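Local coordinates for protein ferritin (Pseudo-nitzschia multiseries, PDB 4IWK) that oxidises ferrous iron with dioxygen at a ferroxidase centre and probably stores it as ferric hydroxide within a shell of 24 subunits, at residues N33-M38 with L152-D156; A19-Y23 with I91-E95; S25-F30 with W81-V87. One frame throughout, in Å; residues are numbered along the deposited sequence. Where two conformers were deposited one is given.

Interaction 1. Residues N33-M38 with L152-D156; sequences NDWEGM and LRSLD
How the turn between two bundle helices can be tied to a short C-terminal helix is seen where N33-M38 meets L152-D156. N33 is the first residue to leave helix 3-32, and D34, with phi/psi of 63/36°, is the C-prime residue of a Schellman motif. W35 then takes the N-cap of helix 36-62, while L152-D156 lies in helix 151-158. The backbones come closest at G37 and D156, CA to CA 5.1 Å; a CB on G37 would collide with D156 O. D156, chi1 t, points its carboxylate at the first turn of helix 36-62, taking hydrogen bonds from G37 N to OD2 (3.1 Å) and M38 N to OD1 (2.8 Å). A water joins D156 OD2 (2.8 Å) to D34 O (3.0 Å). W35 (chi1 m, chi2 90°) offers one face of its indole to R153, whose t, p, p chain curls back so that the guanidinium stacks on it with planes at 7°. This is a cation-pi contact, R153 CZ 3.9 Å from the W35 six-membered centroid. R153 NH1 donates to N33 O (3.2 Å), and R153 NE forms a salt bridge with D144 of a neighbouring subunit. L152 packs its CG 3.7 Å from W35 CH2 and its CD1 4.0 Å from CE of the extended M38. The arrangement is that of the ferritin subunit, whose short fifth helix packs against one end of the four-helix bundle.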
ATOM      1  N   ASN A  33     -16.422  35.890  34.462  1.00 21.54           N
ATOM      2  CA  ASN A  33     -16.891  35.231  35.615  1.00 22.72           C
ATOM      3  C   ASN A  33     -16.524  33.733  35.613  1.00 21.11           C
ATOM      4  O   ASN A  33     -17.101  32.968  36.379  1.00 26.33           O
ATOM      5  CB  ASN A  33     -18.387  35.457  35.741  1.00 20.49           C
ATOM      6  CG  ASN A  33     -18.691  36.882  36.109  1.00 24.04           C
ATOM      7  OD1 ASN A  33     -18.608  37.181  37.307  1.00 32.58           O
ATOM      8  ND2 ASN A  33     -18.964  37.800  35.151  1.00 23.01           N
ATOM      9  N   ASP A  34     -15.536  33.385  34.825  1.00 21.11           N
ATOM     10  CA  ASP A  34     -14.909  32.050  34.760  1.00 24.21           C
ATOM     11  C   ASP A  34     -15.821  30.918  34.319  1.00 25.62           C
ATOM     12  O   ASP A  34     -15.717  29.796  34.831  1.00 29.38           O
ATOM     13  CB  ASP A  34     -14.198  31.765  36.103  1.00 21.91           C
ATOM     14  CG  ASP A  34     -13.116  32.870  36.349  1.00 24.17           C
ATOM     15  OD1 ASP A  34     -12.266  33.130  35.500  1.00 30.58           O
ATOM     16  OD2 ASP A  34     -13.175  33.512  37.384  1.00 31.84           O
ATOM     17  N   TRP A  35     -16.728  31.243  33.388  1.00 20.62           N
ATOM     18  CA  TRP A  35     -17.586  30.243  32.745  1.00 20.80           C
ATOM     19  C   TRP A  35     -17.047  30.088  31.343  1.00 23.75           C
ATOM     20  O   TRP A  35     -17.717  30.542  30.394  1.00 22.45           O
ATOM     21  CB  TRP A  35     -19.026  30.767  32.677  1.00 20.48           C
ATOM     22  CG  TRP A  35     -19.657  30.988  34.014  1.00 19.45           C
ATOM     23  CD1 TRP A  35     -19.647  32.157  34.783  1.00 21.99           C
ATOM     24  CD2 TRP A  35     -20.292  29.973  34.858  1.00 21.04           C
ATOM     25  NE1 TRP A  35     -20.313  31.921  36.008  1.00 23.24           N
ATOM     26  CE2 TRP A  35     -20.703  30.607  36.036  1.00 23.39           C
ATOM     27  CE3 TRP A  35     -20.630  28.609  34.658  1.00 21.95           C
ATOM     28  CZ2 TRP A  35     -21.416  29.923  37.080  1.00 20.43           C
ATOM     29  CZ3 TRP A  35     -21.316  27.948  35.710  1.00 24.28           C
ATOM     30  CH2 TRP A  35     -21.694  28.619  36.848  1.00 22.03           C
ATOM     31  N   GLU A  36     -15.890  29.446  31.177  1.00 24.20           N
ATOM     32  CA  GLU A  36     -15.243  29.419  29.884  1.00 25.93           C
ATOM     33  C   GLU A  36     -16.021  28.596  28.858  1.00 27.14           C
ATOM     34  O   GLU A  36     -15.942  28.950  27.663  1.00 24.75           O
ATOM     35  CB  GLU A  36     -13.714  29.044  29.951  1.00 27.21           C
ATOM     36  CG  GLU A  36     -12.942  30.234  30.588  1.00 27.63           C
ATOM     37  CD  GLU A  36     -12.860  30.022  32.060  1.00 39.44           C
ATOM     38  OE1 GLU A  36     -13.502  29.058  32.539  1.00 35.10           O
ATOM     39  OE2 GLU A  36     -12.083  30.733  32.707  1.00 39.43           O
ATOM     40  N   GLY A  37     -16.785  27.569  29.297  1.00 23.95           N
ATOM     41  CA  GLY A  37     -17.560  26.745  28.367  1.00 25.15           C
ATOM     42  C   GLY A  37     -18.728  27.568  27.751  1.00 22.97           C
ATOM     43  O   GLY A  37     -18.879  27.629  26.515  1.00 23.62           O
ATOM     44  N   MET A  38     -19.449  28.283  28.590  1.00 20.96           N
ATOM     45  CA  MET A  38     -20.587  29.122  28.125  1.00 19.45           C
ATOM     46  C   MET A  38     -19.981  30.253  27.320  1.00 19.75           C
ATOM     47  O   MET A  38     -20.606  30.628  26.321  1.00 19.30           O
ATOM     48  CB  MET A  38     -21.430  29.671  29.325  1.00 21.68           C
ATOM     49  CG  MET A  38     -22.113  28.496  30.059  1.00 22.34           C
ATOM     50  SD  MET A  38     -22.980  29.125  31.489  1.00 22.90           S
ATOM     51  CE  MET A  38     -23.586  27.502  32.267  1.00 22.37           C
ATOM     52  N   LEU A 152     -24.154  24.179  38.874  1.00 19.75           N
ATOM     53  CA  LEU A 152     -24.098  24.698  37.482  1.00 20.32           C
ATOM     54  C   LEU A 152     -22.639  24.765  36.934  1.00 19.60           C
ATOM     55  O   LEU A 152     -22.396  24.537  35.735  1.00 22.48           O
ATOM     56  CB  LEU A 152     -24.748  26.082  37.500  1.00 20.13           C
ATOM     57  CG  LEU A 152     -24.791  26.738  36.124  1.00 21.48           C
ATOM     58  CD1 LEU A 152     -25.767  25.943  35.220  1.00 22.67           C
ATOM     59  CD2 LEU A 152     -25.337  28.146  36.350  1.00 22.05           C
ATOM     60  N   ARG A 153     -21.649  24.965  37.842  1.00 21.68           N
ATOM     61  CA  ARG A 153     -20.268  25.115  37.468  1.00 23.51           C
ATOM     62  C   ARG A 153     -19.871  23.772  36.993  1.00 31.16           C
ATOM     63  O   ARG A 153     -19.190  23.602  35.967  1.00 33.72           O
ATOM     64  CB  ARG A 153     -19.492  25.544  38.800  1.00 27.93           C
ATOM     65  CG  ARG A 153     -18.216  26.163  38.652  1.00 33.84           C
ATOM     66  CD  ARG A 153     -18.249  27.434  37.912  1.00 25.82           C
ATOM     67  NE  ARG A 153     -18.493  28.567  38.769  1.00 26.11           N
ATOM     68  CZ  ARG A 153     -18.095  29.792  38.386  1.00 28.37           C
ATOM     69  NH1 ARG A 153     -17.547  29.895  37.196  1.00 31.48           N
ATOM     70  NH2 ARG A 153     -18.306  30.858  39.134  1.00 34.43           N
ATOM     71  N   SER A 154     -20.370  22.727  37.648  1.00 39.72           N
ATOM     72  CA  SER A 154     -19.926  21.411  37.229  1.00 48.03           C
ATOM     73  C   SER A 154     -20.419  21.090  35.852  1.00 44.63           C
ATOM     74  O   SER A 154     -19.845  20.268  35.160  1.00 60.91           O
ATOM     75  CB  SER A 154     -20.206  20.306  38.284  1.00 53.36           C
ATOM     76  OG  SER A 154     -21.593  20.054  38.417  1.00 51.79           O
ATOM     77  N   LEU A 155     -21.378  21.836  35.352  1.00 48.29           N
ATOM     78  CA  LEU A 155     -21.834  21.591  34.019  1.00 38.87           C
ATOM     79  C   LEU A 155     -21.337  22.539  32.827  1.00 44.98           C
ATOM     80  O   LEU A 155     -21.391  22.189  31.651  1.00 44.93           O
ATOM     81  CB  LEU A 155     -23.338  21.298  34.082  1.00 47.93           C
ATOM     82  CG  LEU A 155     -23.800  20.106  35.003  1.00 44.53           C
ATOM     83  CD1 LEU A 155     -23.825  18.807  34.220  1.00 41.17           C
ATOM     84  CD2 LEU A 155     -23.025  19.942  36.346  1.00 33.41           C
ATOM     85  N   ASP A 156     -20.757  23.700  33.145  1.00 30.79           N
ATOM     86  CA  ASP A 156     -19.911  24.449  32.246  1.00 30.36           C
ATOM     87  C   ASP A 156     -18.663  23.586  31.938  1.00 38.21           C
ATOM     88  O   ASP A 156     -18.261  23.435  30.767  1.00 39.15           O
ATOM     89  CB  ASP A 156     -19.460  25.697  32.972  1.00 30.55           C
ATOM     90  CG  ASP A 156     -18.664  26.669  32.061  1.00 29.42           C
ATOM     91  OD1 ASP A 156     -19.239  27.336  31.216  1.00 32.05           O
ATOM     92  OD2 ASP A 156     -17.449  26.737  32.159  1.00 32.84           O
TER
HETATM   93  O   HOH W   1     -16.663  33.484  39.525  1.00 40.60           O
HETATM   94  O   HOH W   2     -16.999  27.087  34.939  1.00 34.38           O

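Interaction 2. Residues A19-Y23 with I91-E95; sequences ASQVY and ILELE. With FE (Fe (III) ion), chain I.
Four-helix bundles usually bury apolar side chains; ferritins also bury a metal site among them, and A19-Y23 with I91-E95 joins the two. Both segments are helical throughout, in helices 3-32 and 84-111, with axes 10.8 Å apart and N-to-C directions at 171°. The register sets A19 opposite L94 (CA to CA 6.7 Å) and Y23 opposite I91 (7.4 Å).

The apolar part centres on L94 (t, p), which points across the interface. Its CD2 lies 3.8 Å from A19 CB, 3.8 Å from V22 CG1 and 3.7 Å from Y23 CE1. V22 CG1 also meets I91 CD1 at 4.1 Å. I91 (m, m) places CD1 over the face of the Y23 ring, 4.2 Å from its centroid, in a CH-pi contact, while its CG2 reaches Y23 CE2 at 3.4 Å.

The polar part is one short hydrogen bond. Y23, chi1 -87°, carries its ring across the gap so that OH donates to E95 OE2 at 2.6 Å. E95 (m, m) leaves its helix sideways, and its carboxylate reaches the hydroxyl.

The same oxygen is a metal ligand: E95 OE2 binds Fe(III) at 2.1 Å, alongside two waters at 1.9 and 1.8 Å from the iron. The first of these waters also donates to E95 OE1 (3.1 Å). E49 and E131 complete the protein ligands, and Q128 and N98 hydrogen-bond E95 OE1. A tyrosine bonded to an iron-binding glutamate at mid-bundle is characteristic of the ferritin ferroxidase centre.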
ATOM      1  N   ALA A  19     -27.216  41.164  17.051  1.00 16.44           N
ATOM      2  CA  ALA A  19     -27.150  39.905  17.795  1.00 15.71           C
ATOM      3  C   ALA A  19     -25.736  39.361  17.896  1.00 18.25           C
ATOM      4  O   ALA A  19     -25.369  38.920  18.936  1.00 17.76           O
ATOM      5  CB  ALA A  19     -28.008  38.852  17.118  1.00 16.85           C
ATOM      6  N   SER A  20     -24.935  39.534  16.865  1.00 17.33           N
ATOM      7  CA  SER A  20     -23.527  39.120  16.974  1.00 16.92           C
ATOM      8  C   SER A  20     -22.831  39.823  18.147  1.00 17.94           C
ATOM      9  O   SER A  20     -22.057  39.204  18.902  1.00 16.80           O
ATOM     10  CB  SER A  20     -22.843  39.451  15.652  1.00 18.18           C
ATOM     11  OG  SER A  20     -21.489  39.019  15.744  1.00 18.64           O
ATOM     12  N   GLN A  21     -23.113  41.133  18.272  1.00 16.04           N
ATOM     13  CA  GLN A  21     -22.451  41.928  19.343  1.00 16.41           C
ATOM     14  C   GLN A  21     -22.999  41.558  20.697  1.00 16.44           C
ATOM     15  O   GLN A  21     -22.269  41.564  21.720  1.00 17.04           O
ATOM     16  CB  GLN A  21     -22.663  43.473  19.095  1.00 16.72           C
ATOM     17  CG  GLN A  21     -21.796  43.982  17.952  1.00 19.77           C
ATOM     18  CD  GLN A  21     -20.298  43.953  18.419  1.00 23.65           C
ATOM     19  OE1 GLN A  21     -19.638  42.950  18.128  1.00 29.83           O
ATOM     20  NE2 GLN A  21     -19.828  44.981  19.140  1.00 22.99           N
ATOM     21  N   VAL A  22     -24.320  41.273  20.786  1.00 15.92           N
ATOM     22  CA  VAL A  22     -24.865  40.827  22.060  1.00 17.28           C
ATOM     23  C   VAL A  22     -24.232  39.463  22.512  1.00 17.58           C
ATOM     24  O   VAL A  22     -23.867  39.267  23.712  1.00 18.43           O
ATOM     25  CB  VAL A  22     -26.398  40.730  21.961  1.00 16.41           C
ATOM     26  CG1 VAL A  22     -26.954  40.085  23.278  1.00 17.82           C
ATOM     27  CG2 VAL A  22     -27.015  42.179  21.789  1.00 17.24           C
ATOM     28  N   TYR A  23     -24.110  38.537  21.574  1.00 15.95           N
ATOM     29  CA  TYR A  23     -23.406  37.269  21.915  1.00 16.44           C
ATOM     30  C   TYR A  23     -21.996  37.533  22.327  1.00 17.45           C
ATOM     31  O   TYR A  23     -21.538  36.876  23.281  1.00 16.50           O
ATOM     32  CB  TYR A  23     -23.451  36.355  20.645  1.00 16.88           C
ATOM     33  CG  TYR A  23     -24.726  35.529  20.620  1.00 17.04           C
ATOM     34  CD1 TYR A  23     -25.623  35.600  19.559  1.00 18.18           C
ATOM     35  CD2 TYR A  23     -24.884  34.488  21.538  1.00 18.19           C
ATOM     36  CE1 TYR A  23     -26.793  34.778  19.497  1.00 19.65           C
ATOM     37  CE2 TYR A  23     -25.994  33.627  21.487  1.00 18.40           C
ATOM     38  CZ  TYR A  23     -26.912  33.773  20.459  1.00 19.25           C
ATOM     39  OH  TYR A  23     -28.014  32.941  20.335  1.00 21.22           O
ATOM     40  N   ILE A  91     -30.274  35.976  25.990  1.00 16.53           N
ATOM     41  CA  ILE A  91     -29.959  35.380  24.671  1.00 18.12           C
ATOM     42  C   ILE A  91     -31.274  34.771  24.124  1.00 18.37           C
ATOM     43  O   ILE A  91     -31.544  34.864  22.922  1.00 18.68           O
ATOM     44  CB  ILE A  91     -28.905  34.318  24.817  1.00 18.72           C
ATOM     45  CG1 ILE A  91     -27.589  35.012  25.265  1.00 21.93           C
ATOM     46  CG2 ILE A  91     -28.716  33.496  23.560  1.00 17.62           C
ATOM     47  CD1 ILE A  91     -27.174  36.075  24.290  1.00 20.90           C
ATOM     48  N   LEU A  92     -32.095  34.172  24.967  1.00 20.18           N
ATOM     49  CA  LEU A  92     -33.417  33.670  24.446  1.00 20.38           C
ATOM     50  C   LEU A  92     -34.223  34.806  23.857  1.00 20.57           C
ATOM     51  O   LEU A  92     -34.731  34.714  22.715  1.00 19.97           O
ATOM     52  CB  LEU A  92     -34.182  33.021  25.613  1.00 20.54           C
ATOM     53  CG  LEU A  92     -35.595  32.547  25.090  1.00 25.96           C
ATOM     54  CD1 LEU A  92     -35.500  31.457  24.051  1.00 25.42           C
ATOM     55  CD2 LEU A  92     -36.359  32.082  26.331  1.00 27.11           C
ATOM     56  N   GLU A  93     -34.322  35.910  24.568  1.00 19.71           N
ATOM     57  CA  GLU A  93     -35.033  37.088  24.076  1.00 19.99           C
ATOM     58  C   GLU A  93     -34.465  37.616  22.771  1.00 20.03           C
ATOM     59  O   GLU A  93     -35.238  38.033  21.921  1.00 20.95           O
ATOM     60  CB  GLU A  93     -35.035  38.152  25.149  1.00 20.86           C
ATOM     61  CG  GLU A  93     -35.975  37.771  26.275  1.00 22.78           C
ATOM     62  CD  GLU A  93     -35.782  38.662  27.487  1.00 31.31           C
ATOM     63  OE1 GLU A  93     -35.219  39.719  27.336  1.00 41.02           O
ATOM     64  OE2 GLU A  93     -36.195  38.308  28.596  1.00 31.27           O
ATOM     65  N   LEU A  94     -33.098  37.647  22.678  1.00 17.45           N
ATOM     66  CA  LEU A  94     -32.414  38.087  21.455  1.00 16.59           C
ATOM     67  C   LEU A  94     -32.882  37.186  20.269  1.00 18.79           C
ATOM     68  O   LEU A  94     -33.197  37.709  19.164  1.00 19.60           O
ATOM     69  CB  LEU A  94     -30.911  37.924  21.648  1.00 18.13           C
ATOM     70  CG  LEU A  94     -30.035  38.288  20.427  1.00 20.82           C
ATOM     71  CD1 LEU A  94     -30.095  39.797  20.167  1.00 20.83           C
ATOM     72  CD2 LEU A  94     -28.608  37.778  20.716  1.00 20.01           C
ATOM     73  N   GLU A  95     -32.823  35.883  20.466  1.00 20.26           N
ATOM     74  CA  GLU A  95     -33.233  34.927  19.396  1.00 19.85           C
ATOM     75  C   GLU A  95     -34.716  35.127  19.017  1.00 20.93           C
ATOM     76  O   GLU A  95     -35.027  35.069  17.785  1.00 20.33           O
ATOM     77  CB  GLU A  95     -32.902  33.500  19.713  1.00 19.66           C
ATOM     78  CG  GLU A  95     -31.360  33.220  19.615  1.00 20.06           C
ATOM     79  CD  GLU A  95     -30.732  33.378  18.272  1.00 21.63           C
ATOM     80  OE1 GLU A  95     -31.450  33.608  17.288  1.00 23.48           O
ATOM     81  OE2 GLU A  95     -29.508  33.150  18.262  1.00 20.84           O
TER
HETATM   82 FE    FE I 203     -29.123  33.144  16.192  0.85 23.97          FE
HETATM   83  O   HOH W   3     -29.993  33.719  14.583  1.00 28.00           O
HETATM   84  O   HOH W   4     -27.582  32.205  15.911  1.00 34.45           O

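Interaction 3. Residues S25-F30 with W81-V87; sequences SASIWF and WSSPEDV
Residues S25-F30 are helical, whereas W81-S83 is extended or turning chain that becomes helix at P84; in the ferritin four-helix bundle, the start of helix 84-111 here packs against the last turns of helix 3-32. S83, the N-cap, and D86 form a capping box: S83 OG weakly accepts from D86 N (3.4 Å), D86 OD2 weakly from S83 N (3.2 Å) and more firmly from S82 N (2.8 Å). CA atoms are nearest for A26-V87 (6.4 Å), F30-P84 (7.5 Å) and W29-W81 (8.1 Å). W29, chi1 t, points across the gap. Over its indole face lie W81 CB, 4.0 Å from the five-membered centroid, and V87 CG2, 4.1 Å from the six-membered one. The W81 ring (chi1 m) turns its edge toward that face, planes at 85°. V87 (t) sets CG1 3.5 Å from A26 CB and 3.6 Å from F30 CE2. P84 CB meets the F30 edge at CE1 (3.9 Å), and W29 NE1 makes a weak hydrogen bond to W81 O at 3.2 Å.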
ATOM      1  N   SER A  25     -20.917  40.251  23.833  1.00 16.53           N
ATOM      2  CA  SER A  25     -21.052  40.761  25.206  0.50 17.48           C
ATOM      3  C   SER A  25     -21.301  39.621  26.243  1.00 17.96           C
ATOM      4  O   SER A  25     -20.705  39.647  27.341  1.00 17.99           O
ATOM      5  CB  SER A  25     -22.153  41.841  25.286  0.50 17.71           C
ATOM      6  OG  SER A  25     -23.472  41.298  25.282  0.50 19.21           O
ATOM      7  N   ALA A  26     -22.154  38.642  25.870  1.00 16.82           N
ATOM      8  CA  ALA A  26     -22.376  37.474  26.772  1.00 16.44           C
ATOM      9  C   ALA A  26     -21.066  36.693  26.977  1.00 17.81           C
ATOM     10  O   ALA A  26     -20.765  36.267  28.095  1.00 17.98           O
ATOM     11  CB  ALA A  26     -23.460  36.573  26.221  1.00 17.54           C
ATOM     12  N   SER A  27     -20.306  36.484  25.894  1.00 17.25           N
ATOM     13  CA  SER A  27     -19.019  35.772  26.026  0.50 16.00           C
ATOM     14  C   SER A  27     -18.090  36.492  27.007  1.00 18.17           C
ATOM     15  O   SER A  27     -17.359  35.882  27.787  1.00 18.18           O
ATOM     16  CB  SER A  27     -18.334  35.651  24.644  0.50 14.44           C
ATOM     17  OG  SER A  27     -17.560  36.806  24.324  0.50 14.38           O
ATOM     18  N   ILE A  28     -18.119  37.821  26.966  1.00 16.60           N
ATOM     19  CA  ILE A  28     -17.211  38.602  27.885  1.00 17.18           C
ATOM     20  C   ILE A  28     -17.694  38.411  29.303  1.00 18.06           C
ATOM     21  O   ILE A  28     -16.903  38.117  30.185  1.00 19.72           O
ATOM     22  CB  ILE A  28     -17.220  40.104  27.453  1.00 17.31           C
ATOM     23  CG1 ILE A  28     -16.501  40.266  26.110  1.00 18.70           C
ATOM     24  CG2 ILE A  28     -16.586  40.891  28.586  1.00 18.82           C
ATOM     25  CD1 ILE A  28     -16.779  41.656  25.517  1.00 19.79           C
ATOM     26  N   TRP A  29     -19.025  38.514  29.551  1.00 16.80           N
ATOM     27  CA  TRP A  29     -19.508  38.309  30.886  1.00 18.66           C
ATOM     28  C   TRP A  29     -19.113  36.936  31.381  1.00 20.59           C
ATOM     29  O   TRP A  29     -18.669  36.764  32.527  1.00 18.21           O
ATOM     30  CB  TRP A  29     -21.077  38.530  30.921  1.00 16.88           C
ATOM     31  CG  TRP A  29     -21.534  38.578  32.358  1.00 17.70           C
ATOM     32  CD1 TRP A  29     -21.710  39.727  33.124  1.00 20.39           C
ATOM     33  CD2 TRP A  29     -21.843  37.457  33.201  1.00 18.02           C
ATOM     34  NE1 TRP A  29     -22.099  39.361  34.411  1.00 22.25           N
ATOM     35  CE2 TRP A  29     -22.181  37.984  34.493  1.00 22.42           C
ATOM     36  CE3 TRP A  29     -21.793  36.066  33.023  1.00 20.89           C
ATOM     37  CZ2 TRP A  29     -22.562  37.119  35.600  1.00 25.41           C
ATOM     38  CZ3 TRP A  29     -22.143  35.199  34.101  1.00 23.15           C
ATOM     39  CH2 TRP A  29     -22.486  35.751  35.411  1.00 23.76           C
ATOM     40  N   PHE A  30     -19.375  35.886  30.573  1.00 16.15           N
ATOM     41  CA  PHE A  30     -19.051  34.537  31.013  1.00 18.24           C
ATOM     42  C   PHE A  30     -17.545  34.413  31.287  1.00 20.12           C
ATOM     43  O   PHE A  30     -17.196  33.813  32.287  1.00 19.29           O
ATOM     44  CB  PHE A  30     -19.445  33.565  29.907  1.00 16.68           C
ATOM     45  CG  PHE A  30     -20.931  33.275  29.928  1.00 19.46           C
ATOM     46  CD1 PHE A  30     -21.550  32.960  31.129  1.00 19.42           C
ATOM     47  CD2 PHE A  30     -21.685  33.328  28.773  1.00 18.64           C
ATOM     48  CE1 PHE A  30     -22.937  32.634  31.201  1.00 21.89           C
ATOM     49  CE2 PHE A  30     -23.071  32.998  28.820  1.00 20.87           C
ATOM     50  CZ  PHE A  30     -23.700  32.675  30.043  1.00 19.16           C
ATOM     51  N   TRP A  81     -26.639  41.987  34.022  1.00 23.25           N
ATOM     52  CA  TRP A  81     -26.516  40.561  34.299  1.00 21.19           C
ATOM     53  C   TRP A  81     -25.736  40.230  35.591  1.00 23.28           C
ATOM     54  O   TRP A  81     -24.660  40.778  35.814  1.00 25.23           O
ATOM     55  CB  TRP A  81     -25.621  39.970  33.168  1.00 20.64           C
ATOM     56  CG  TRP A  81     -26.358  39.879  31.821  1.00 18.76           C
ATOM     57  CD1 TRP A  81     -27.697  39.878  31.610  1.00 19.75           C
ATOM     58  CD2 TRP A  81     -25.723  39.862  30.519  1.00 17.21           C
ATOM     59  NE1 TRP A  81     -27.964  39.773  30.235  1.00 18.32           N
ATOM     60  CE2 TRP A  81     -26.759  39.773  29.555  1.00 18.31           C
ATOM     61  CE3 TRP A  81     -24.383  39.870  30.088  1.00 20.56           C
ATOM     62  CZ2 TRP A  81     -26.526  39.711  28.194  1.00 18.27           C
ATOM     63  CZ3 TRP A  81     -24.149  39.818  28.725  1.00 20.06           C
ATOM     64  CH2 TRP A  81     -25.191  39.702  27.785  1.00 18.97           C
ATOM     65  N   SER A  82     -26.290  39.396  36.422  1.00 24.57           N
ATOM     66  CA  SER A  82     -25.584  39.061  37.668  1.00 28.63           C
ATOM     67  C   SER A  82     -25.465  37.512  37.809  1.00 30.71           C
ATOM     68  O   SER A  82     -24.804  36.984  38.725  1.00 31.98           O
ATOM     69  CB  SER A  82     -26.267  39.796  38.854  1.00 34.08           C
ATOM     70  OG  SER A  82     -27.557  39.327  38.888  1.00 44.40           O
ATOM     71  N   SER A  83     -26.046  36.742  36.867  1.00 26.20           N
ATOM     72  CA  SER A  83     -25.829  35.318  36.948  1.00 23.01           C
ATOM     73  C   SER A  83     -25.964  34.686  35.572  1.00 20.76           C
ATOM     74  O   SER A  83     -26.421  35.397  34.653  1.00 21.37           O
ATOM     75  CB  SER A  83     -26.912  34.684  37.841  1.00 28.98           C
ATOM     76  OG  SER A  83     -28.167  34.855  37.214  1.00 31.20           O
ATOM     77  N   PRO A  84     -25.501  33.423  35.388  1.00 22.15           N
ATOM     78  CA  PRO A  84     -25.697  32.777  34.040  1.00 21.80           C
ATOM     79  C   PRO A  84     -27.133  32.759  33.631  1.00 22.06           C
ATOM     80  O   PRO A  84     -27.431  32.936  32.418  1.00 19.63           O
ATOM     81  CB  PRO A  84     -25.111  31.361  34.190  1.00 22.23           C
ATOM     82  CG  PRO A  84     -24.020  31.612  35.265  1.00 23.68           C
ATOM     83  CD  PRO A  84     -24.620  32.604  36.261  1.00 20.46           C
ATOM     84  N   GLU A  85     -28.037  32.520  34.572  1.00 19.58           N
ATOM     85  CA  GLU A  85     -29.464  32.547  34.160  1.00 22.92           C
ATOM     86  C   GLU A  85     -29.904  33.875  33.488  1.00 20.38           C
ATOM     87  O   GLU A  85     -30.670  33.852  32.470  1.00 19.76           O
ATOM     88  CB  GLU A  85     -30.346  32.327  35.393  1.00 24.89           C
ATOM     89  CG  GLU A  85     -31.755  32.050  34.883  1.00 31.46           C
ATOM     90  CD  GLU A  85     -32.723  31.847  36.042  1.00 39.40           C
ATOM     91  OE1 GLU A  85     -32.250  31.319  37.063  1.00 36.29           O
ATOM     92  OE2 GLU A  85     -33.935  32.177  35.875  1.00 48.71           O
ATOM     93  N   ASP A  86     -29.407  35.019  34.004  1.00 19.66           N
ATOM     94  CA  ASP A  86     -29.772  36.282  33.431  1.00 19.25           C
ATOM     95  C   ASP A  86     -29.245  36.352  31.993  1.00 21.94           C
ATOM     96  O   ASP A  86     -29.916  36.919  31.108  1.00 21.18           O
ATOM     97  CB  ASP A  86     -29.098  37.440  34.201  1.00 20.53           C
ATOM     98  CG  ASP A  86     -29.622  37.607  35.640  1.00 23.55           C
ATOM     99  OD1 ASP A  86     -30.773  37.185  35.920  1.00 25.27           O
ATOM    100  OD2 ASP A  86     -28.892  38.244  36.448  1.00 27.03           O
ATOM    101  N   VAL A  87     -28.020  35.909  31.791  1.00 18.63           N
ATOM    102  CA  VAL A  87     -27.416  36.020  30.461  1.00 16.62           C
ATOM    103  C   VAL A  87     -28.233  35.112  29.465  1.00 18.74           C
ATOM    104  O   VAL A  87     -28.633  35.580  28.399  1.00 18.90           O
ATOM    105  CB  VAL A  87     -25.969  35.508  30.442  1.00 17.61           C
ATOM    106  CG1 VAL A  87     -25.364  35.813  29.039  1.00 18.11           C
ATOM    107  CG2 VAL A  87     -25.156  36.312  31.498  1.00 19.25           C
TER

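Interactions 2 and 3 hold the same pair of bundle helices, 3-32 and 84-111, at successive levels, with centres 11 Å apart and I91 CD1 touching A26 CB at 4.2 Å. Interaction 2 is the most central, a buried apolar contact with one carboxylate that binds iron. Interaction 3, also buried but nearer the end of the bundle, relies mainly on aromatic and aliphatic packing. Interaction 1, farthest out and only partly buried, brings in helices 36-62 and 151-158 and relies on charge, ring stacking and helix-end amides; E36 and R153 form salt bridges with a neighbouring subunit. It adjoins interaction 3 through P84, whose CG lies 3.5 Å from W35 CE2.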